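Glycinin A3B4 subunit (Glycine max, PDB 2D5F) serves as a seed storage protein, an 11S globulin of the cupin family that assembles into hexamers in the soybean seed. Local coordinates at the interface of chains A and B. Residues are numbered along the deposited sequence; one frame, centred on the assembly and turned at random. Chains: chain A/B, glycinin A3B4 subunit.

About 16 Å separates the C-alpha centres of contact 1 and contact 2, two patches of the same interface between copies A and B of the subunit. Strand 429-435 of chain A serves both, with A:Val429 in contact 1 and A:Ala431 and A:Gln433 in contact 2. Strand 383-385, through A:Trp384, serves contact 1, and strand 379-381 with A:Pro382 serves contact 2. On chain B the 3-10 helix 204-207 touches contact 1 and helix 210-216 carries contact 2. Contact 1 combines ring stacking with hydrogen bonds, whereas contact 2 is essentially apolar packing. Together they are likely to hold neighbouring subunits side by side in the trimer ring, two of which make up the hexamer.

Contact 1: the interface of chains A and B. Residues chain A 384, 405, 426-429; chain B 62, 128, 163, 165, 204.
The indole of A:Trp384 lies flat over the phenol of B:Tyr62, the planes only 6° apart, with B:Tyr62 CZ 3.6 Å from A:Trp384 CE2. The opposite face of the phenol is covered, toward its rim, by CB of B:Phe163 from its own chain, which leaves the tyrosine ring sandwiched. B:Tyr62 has CG between its backbone N and carbonyl carbon (chi1 62°), which holds the phenol over the indole with its hydroxyl toward A:Asn427, and the two stacked side chains run past each other in opposite directions. At the indole edge, A:Trp384 NE1 donates to the carbonyl O of B:Gly128 at 3.1 Å; the acceptor lies in the ring plane and offers a lone pair, although the bond is bent to 137° at the hydrogen. At the phenol edge, the hydroxyl OH of B:Tyr62 donates to the backbone O of A:Asn427 at 2.8 Å, within the carbonyl plane. These bonds at two edges should limit sliding of the stack.

A:Asn427 also sets its CB over one face of B:Phe163, 3.7 Å from CE1, while A:Phe428 meets that ring at its edge, CD2 to CZ 3.8 Å. Farther along, A:Val429 CG2 packs against CB of B:Val204 at 3.6 Å. In the fold, A:Trp384 belongs to strand 383-385, and A:Asn427 and A:Phe428 lead into strand 429-435; across from them, B:Tyr62 ends strand 56-62 and B:Phe163 begins strand 163-164.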
ATOM      1  N   TRP A 384       8.900   4.058 -27.742  1.00 15.25           N
ATOM      2  CA  TRP A 384       9.183   2.753 -27.162  1.00 19.26           C
ATOM      3  C   TRP A 384       8.498   2.643 -25.805  1.00 17.69           C
ATOM      4  O   TRP A 384       8.146   3.654 -25.190  1.00 19.31           O
ATOM      5  CB  TRP A 384      10.692   2.534 -27.014  1.00 20.58           C
ATOM      6  CG  TRP A 384      11.328   3.215 -25.829  1.00 21.12           C
ATOM      7  CD1 TRP A 384      11.473   2.705 -24.568  1.00 17.96           C
ATOM      8  CD2 TRP A 384      11.932   4.515 -25.808  1.00 21.84           C
ATOM      9  NE1 TRP A 384      12.139   3.604 -23.766  1.00 17.74           N
ATOM     10  CE2 TRP A 384      12.435   4.722 -24.501  1.00 19.27           C
ATOM     11  CE3 TRP A 384      12.108   5.521 -26.768  1.00 26.71           C
ATOM     12  CZ2 TRP A 384      13.089   5.898 -24.128  1.00 17.96           C
ATOM     13  CZ3 TRP A 384      12.763   6.699 -26.395  1.00 29.50           C
ATOM     14  CH2 TRP A 384      13.247   6.871 -25.085  1.00 29.66           C
ATOM     15  N   ASN A 405      15.684  -2.611 -32.998  1.00 21.15           N
ATOM     16  CA  ASN A 405      16.270  -3.106 -31.753  1.00 19.00           C
ATOM     17  C   ASN A 405      17.465  -2.279 -31.288  1.00 19.81           C
ATOM     18  O   ASN A 405      17.756  -1.221 -31.843  1.00 19.18           O
ATOM     19  CB  ASN A 405      16.683  -4.583 -31.875  1.00 19.10           C
ATOM     20  CG  ASN A 405      17.790  -4.816 -32.891  1.00 20.34           C
ATOM     21  OD1 ASN A 405      18.465  -3.888 -33.329  1.00 23.85           O
ATOM     22  ND2 ASN A 405      17.986  -6.076 -33.260  1.00 23.42           N
ATOM     23  N   GLN A 426       9.738  -5.000 -25.337  1.00 18.69           N
ATOM     24  CA  GLN A 426      10.050  -3.904 -24.442  1.00 20.12           C
ATOM     25  C   GLN A 426      11.314  -3.162 -24.884  1.00 23.79           C
ATOM     26  O   GLN A 426      12.327  -3.786 -25.226  1.00 17.05           O
ATOM     27  CB  GLN A 426      10.245  -4.454 -23.030  1.00 16.49           C
ATOM     28  CG  GLN A 426      10.812  -3.461 -22.016  1.00 17.92           C
ATOM     29  CD  GLN A 426      11.028  -4.110 -20.657  1.00 27.14           C
ATOM     30  OE1 GLN A 426      11.078  -5.339 -20.550  1.00 22.54           O
ATOM     31  NE2 GLN A 426      11.175  -3.290 -19.615  1.00 22.72           N
ATOM     32  N   ASN A 427      11.234  -1.831 -24.874  1.00 20.05           N
ATOM     33  CA  ASN A 427      12.348  -0.940 -25.235  1.00 17.60           C
ATOM     34  C   ASN A 427      12.684  -0.826 -26.722  1.00 17.63           C
ATOM     35  O   ASN A 427      13.437   0.071 -27.113  1.00 20.87           O
ATOM     36  CB  ASN A 427      13.625  -1.306 -24.452  1.00 17.96           C
ATOM     37  CG  ASN A 427      13.629  -0.758 -23.022  1.00 20.06           C
ATOM     38  OD1 ASN A 427      14.671  -0.734 -22.366  1.00 17.23           O
ATOM     39  ND2 ASN A 427      12.467  -0.324 -22.536  1.00 15.47           N
ATOM     40  N   PHE A 428      12.155  -1.723 -27.550  1.00 18.46           N
ATOM     41  CA  PHE A 428      12.412  -1.633 -28.988  1.00 23.64           C
ATOM     42  C   PHE A 428      11.661  -0.396 -29.493  1.00 26.15           C
ATOM     43  O   PHE A 428      10.530  -0.127 -29.073  1.00 23.53           O
ATOM     44  CB  PHE A 428      11.903  -2.876 -29.736  1.00 19.87           C
ATOM     45  CG  PHE A 428      12.802  -4.084 -29.623  1.00 22.76           C
ATOM     46  CD1 PHE A 428      12.907  -4.981 -30.684  1.00 21.56           C
ATOM     47  CD2 PHE A 428      13.513  -4.348 -28.455  1.00 27.06           C
ATOM     48  CE1 PHE A 428      13.704  -6.122 -30.587  1.00 23.84           C
ATOM     49  CE2 PHE A 428      14.314  -5.490 -28.344  1.00 23.38           C
ATOM     50  CZ  PHE A 428      14.411  -6.379 -29.415  1.00 23.49           C
ATOM     51  N   VAL A 429      12.283   0.356 -30.390  1.00 24.19           N
ATOM     52  CA  VAL A 429      11.651   1.561 -30.904  1.00 19.50           C
ATOM     53  C   VAL A 429      10.747   1.237 -32.079  1.00 22.37           C
ATOM     54  O   VAL A 429      11.134   0.525 -33.002  1.00 22.40           O
ATOM     55  CB  VAL A 429      12.707   2.595 -31.317  1.00 25.92           C
ATOM     56  CG1 VAL A 429      12.034   3.889 -31.755  1.00 22.66           C
ATOM     57  CG2 VAL A 429      13.654   2.840 -30.151  1.00 20.55           C
TER
ATOM     58  N   TYR B  62      19.459   4.002 -22.951  1.00 21.00           N
ATOM     59  CA  TYR B  62      18.554   3.451 -21.955  1.00 21.07           C
ATOM     60  C   TYR B  62      18.595   1.931 -22.067  1.00 24.33           C
ATOM     61  O   TYR B  62      18.948   1.382 -23.118  1.00 19.56           O
ATOM     62  CB  TYR B  62      17.120   3.982 -22.149  1.00 17.54           C
ATOM     63  CG  TYR B  62      16.465   3.615 -23.467  1.00 27.39           C
ATOM     64  CD1 TYR B  62      16.587   4.439 -24.592  1.00 16.24           C
ATOM     65  CD2 TYR B  62      15.721   2.438 -23.589  1.00 15.97           C
ATOM     66  CE1 TYR B  62      15.982   4.097 -25.805  1.00 18.47           C
ATOM     67  CE2 TYR B  62      15.117   2.087 -24.788  1.00 20.32           C
ATOM     68  CZ  TYR B  62      15.249   2.918 -25.896  1.00 21.41           C
ATOM     69  OH  TYR B  62      14.666   2.555 -27.085  1.00 21.35           O
ATOM     70  N   GLY B 128      14.266   1.778 -18.966  1.00 20.35           N
ATOM     71  CA  GLY B 128      13.689   2.494 -20.091  1.00 16.03           C
ATOM     72  C   GLY B 128      13.877   3.995 -20.157  1.00 17.00           C
ATOM     73  O   GLY B 128      13.528   4.606 -21.157  1.00 18.13           O
ATOM     74  N   PHE B 163      20.243   0.612 -25.483  1.00 21.98           N
ATOM     75  CA  PHE B 163      19.631   1.263 -26.633  1.00 22.90           C
ATOM     76  C   PHE B 163      20.142   2.703 -26.709  1.00 24.57           C
ATOM     77  O   PHE B 163      19.739   3.555 -25.914  1.00 21.78           O
ATOM     78  CB  PHE B 163      18.100   1.268 -26.503  1.00 19.53           C
ATOM     79  CG  PHE B 163      17.477  -0.107 -26.530  1.00 20.77           C
ATOM     80  CD1 PHE B 163      17.599  -0.968 -25.442  1.00 22.49           C
ATOM     81  CD2 PHE B 163      16.776  -0.543 -27.652  1.00 16.85           C
ATOM     82  CE1 PHE B 163      17.031  -2.241 -25.471  1.00 20.56           C
ATOM     83  CE2 PHE B 163      16.204  -1.814 -27.692  1.00 15.58           C
ATOM     84  CZ  PHE B 163      16.331  -2.664 -26.601  1.00 21.77           C
ATOM     85  N   LEU B 165      20.434   6.409 -28.264  1.00 18.12           N
ATOM     86  CA  LEU B 165      19.589   7.331 -29.003  1.00 20.27           C
ATOM     87  C   LEU B 165      20.420   8.137 -29.994  1.00 23.42           C
ATOM     88  O   LEU B 165      19.877   8.776 -30.895  1.00 21.78           O
ATOM     89  CB  LEU B 165      18.880   8.278 -28.031  1.00 23.04           C
ATOM     90  CG  LEU B 165      17.757   7.607 -27.234  1.00 27.60           C
ATOM     91  CD1 LEU B 165      17.405   8.434 -26.006  1.00 28.50           C
ATOM     92  CD2 LEU B 165      16.553   7.417 -28.146  1.00 23.58           C
ATOM     93  N   VAL B 204      19.342   3.577 -32.122  1.00 24.37           N
ATOM     94  CA  VAL B 204      18.004   3.170 -32.507  1.00 26.67           C
ATOM     95  C   VAL B 204      17.523   4.040 -33.667  1.00 24.68           C
ATOM     96  O   VAL B 204      16.726   3.597 -34.495  1.00 23.85           O
ATOM     97  CB  VAL B 204      17.010   3.270 -31.312  1.00 28.14           C
ATOM     98  CG1 VAL B 204      17.460   2.327 -30.199  1.00 23.55           C
ATOM     99  CG2 VAL B 204      16.933   4.709 -30.791  1.00 17.45           C
TER

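Contact 2: the interface of chains A and B. Residues chain A 379, 381-382, 431, 433, 491; chain B 212, 215-217.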
ATOM      1  N   ILE A 379       1.217   9.824 -38.787  1.00 23.63           N
ATOM      2  CA  ILE A 379       2.361   9.132 -38.207  1.00 22.76           C
ATOM      3  C   ILE A 379       2.388   9.131 -36.681  1.00 27.55           C
ATOM      4  O   ILE A 379       2.119  10.148 -36.042  1.00 25.42           O
ATOM      5  CB  ILE A 379       3.704   9.770 -38.657  1.00 28.19           C
ATOM      6  CG1 ILE A 379       3.888   9.637 -40.169  1.00 29.47           C
ATOM      7  CG2 ILE A 379       4.872   9.109 -37.925  1.00 25.27           C
ATOM      8  CD1 ILE A 379       5.109  10.375 -40.684  1.00 21.69           C
ATOM      9  N   SER A 381       5.049   8.903 -34.388  1.00 21.17           N
ATOM     10  CA  SER A 381       6.503   8.989 -34.420  1.00 20.00           C
ATOM     11  C   SER A 381       7.230   7.996 -33.520  1.00 23.18           C
ATOM     12  O   SER A 381       6.655   7.463 -32.569  1.00 17.93           O
ATOM     13  CB  SER A 381       6.966  10.432 -34.134  1.00 19.76           C
ATOM     14  OG  SER A 381       6.602  10.883 -32.847  1.00 19.88           O
ATOM     15  N   PRO A 382       8.511   7.730 -33.821  1.00 18.86           N
ATOM     16  CA  PRO A 382       9.335   6.791 -33.051  1.00 22.44           C
ATOM     17  C   PRO A 382       9.133   6.845 -31.546  1.00 19.06           C
ATOM     18  O   PRO A 382       9.385   7.871 -30.910  1.00 18.00           O
ATOM     19  CB  PRO A 382      10.753   7.172 -33.454  1.00 23.76           C
ATOM     20  CG  PRO A 382      10.576   7.561 -34.888  1.00 22.49           C
ATOM     21  CD  PRO A 382       9.329   8.412 -34.842  1.00 21.09           C
ATOM     22  N   ALA A 431       7.438   2.749 -34.810  1.00 21.76           N
ATOM     23  CA  ALA A 431       6.759   3.872 -35.434  1.00 20.73           C
ATOM     24  C   ALA A 431       5.746   3.299 -36.418  1.00 21.90           C
ATOM     25  O   ALA A 431       5.940   2.208 -36.959  1.00 22.72           O
ATOM     26  CB  ALA A 431       7.757   4.762 -36.154  1.00 23.66           C
ATOM     27  N   GLN A 433       2.662   4.390 -39.625  1.00 21.38           N
ATOM     28  CA  GLN A 433       2.119   5.410 -40.514  1.00 22.60           C
ATOM     29  C   GLN A 433       0.901   4.856 -41.230  1.00 24.15           C
ATOM     30  O   GLN A 433       0.975   3.818 -41.887  1.00 23.97           O
ATOM     31  CB  GLN A 433       3.150   5.887 -41.539  1.00 22.86           C
ATOM     32  CG  GLN A 433       2.548   6.853 -42.566  1.00 24.27           C
ATOM     33  CD  GLN A 433       3.578   7.705 -43.291  1.00 25.75           C
ATOM     34  OE1 GLN A 433       4.661   7.238 -43.649  1.00 29.17           O
ATOM     35  NE2 GLN A 433       3.228   8.964 -43.532  1.00 27.64           N
ATOM     36  N   VAL A 491       1.892  12.787 -35.688  1.00 25.11           N
ATOM     37  CA  VAL A 491       2.343  13.744 -36.695  1.00 29.47           C
ATOM     38  C   VAL A 491       1.653  13.696 -38.058  1.00 32.74           C
ATOM     39  O   VAL A 491       1.450  12.629 -38.641  1.00 29.67           O
ATOM     40  CB  VAL A 491       3.864  13.583 -36.938  1.00 26.81           C
ATOM     41  CG1 VAL A 491       4.328  14.539 -38.023  1.00 31.66           C
ATOM     42  CG2 VAL A 491       4.627  13.832 -35.647  1.00 26.53           C
TER
ATOM     43  N   PHE B 212      12.037   9.174 -43.440  1.00 28.14           N
ATOM     44  CA  PHE B 212      11.000   8.991 -42.425  1.00 28.25           C
ATOM     45  C   PHE B 212      11.312   9.809 -41.167  1.00 19.75           C
ATOM     46  O   PHE B 212      10.419  10.363 -40.537  1.00 23.98           O
ATOM     47  CB  PHE B 212      10.862   7.504 -42.077  1.00 22.56           C
ATOM     48  CG  PHE B 212       9.754   7.213 -41.102  1.00 22.07           C
ATOM     49  CD1 PHE B 212      10.040   6.856 -39.791  1.00 27.05           C
ATOM     50  CD2 PHE B 212       8.422   7.340 -41.489  1.00 30.69           C
ATOM     51  CE1 PHE B 212       9.011   6.631 -38.869  1.00 28.14           C
ATOM     52  CE2 PHE B 212       7.387   7.120 -40.581  1.00 27.04           C
ATOM     53  CZ  PHE B 212       7.682   6.765 -39.268  1.00 28.70           C
ATOM     54  N   GLN B 215      10.237  13.253 -41.803  1.00 22.23           N
ATOM     55  CA  GLN B 215       8.792  13.417 -41.731  1.00 24.81           C
ATOM     56  C   GLN B 215       8.309  13.343 -40.280  1.00 23.98           C
ATOM     57  O   GLN B 215       7.497  14.154 -39.850  1.00 22.06           O
ATOM     58  CB  GLN B 215       8.085  12.330 -42.541  1.00 28.82           C
ATOM     59  CG  GLN B 215       8.487  12.256 -43.996  1.00 36.58           C
ATOM     60  CD  GLN B 215       7.352  11.768 -44.861  1.00 48.31           C
ATOM     61  OE1 GLN B 215       6.523  12.558 -45.323  1.00 49.71           O
ATOM     62  NE2 GLN B 215       7.286  10.457 -45.067  1.00 54.86           N
ATOM     63  N   SER B 216       8.825  12.363 -39.541  1.00 26.28           N
ATOM     64  CA  SER B 216       8.454  12.141 -38.140  1.00 27.08           C
ATOM     65  C   SER B 216       8.694  13.333 -37.231  1.00 30.28           C
ATOM     66  O   SER B 216       7.831  13.701 -36.432  1.00 36.10           O
ATOM     67  CB  SER B 216       9.226  10.947 -37.571  1.00 22.46           C
ATOM     68  OG  SER B 216       8.729   9.731 -38.075  1.00 26.63           O
ATOM     69  N   PHE B 217       9.876  13.925 -37.361  1.00 28.37           N
ATOM     70  CA  PHE B 217      10.292  15.051 -36.544  1.00 25.59           C
ATOM     71  C   PHE B 217      10.068  16.413 -37.200  1.00 32.94           C
ATOM     72  O   PHE B 217      10.549  17.431 -36.701  1.00 29.41           O
ATOM     73  CB  PHE B 217      11.774  14.884 -36.199  1.00 28.78           C
ATOM     74  CG  PHE B 217      12.110  13.552 -35.572  1.00 27.17           C
ATOM     75  CD1 PHE B 217      13.304  12.900 -35.884  1.00 21.77           C
ATOM     76  CD2 PHE B 217      11.252  12.964 -34.647  1.00 29.63           C
ATOM     77  CE1 PHE B 217      13.640  11.686 -35.282  1.00 21.24           C
ATOM     78  CE2 PHE B 217      11.579  11.751 -34.038  1.00 30.08           C
ATOM     79  CZ  PHE B 217      12.779  11.109 -34.359  1.00 23.34           C
TER
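An apolar helix-on-sheet contact joins neighbouring copies of the subunit here, probably as part of the head-to-tail joint that closes the trimer of this cupin seed globulin. B:Phe212 and B:Ser216, one turn apart on a helix, meet A:Ile379, A:Pro382 and A:Ala431. The phenylalanine has CG anti to its backbone N (chi1 -176°), which carries the far end of the ring to chain A. B:Phe212 CE1 touches the methyl CB of A:Ala431 at 3.5 Å, and CZ lies 3.9 Å from CG2 of A:Ile379. Beyond these, the carboxamide OE1 of A:Gln433 comes near B:Phe212 CE2 at 4.1 Å, its amide plane turned 60° from the ring, a loose contact.

An alanine in place of B:Phe212 would probably open a gap against A:Ile379 and A:Ala431 and weaken the seating of the helix on the strands.

B:Ser216 OG sits over one face of the B:Phe212 ring, toward the rim. That hydroxyl donates within the helix to the backbone O of B:Phe212 at 3.1 Å, approaching 43° out of the carbonyl plane. This bond gives the hydroxyl a partner in its own chain and keeps OG over the ring face, while B:Ser216 CB packs 3.7 Å from CD of A:Pro382. A:Ile379 also reaches past the ring with CD1, 4.0 Å from CB of B:Gln215. At the end of the helix, A:Val491 brings CG2 to 3.3 Å from the backbone O of B:Ser216, and B:Phe217 flanks A:Pro382.

Chain B supplies helix 210-216 and the residue just after it; chain A supplies strands 379-381 and 429-435, A:Pro382, and the short strand 490-491 near its C-terminus.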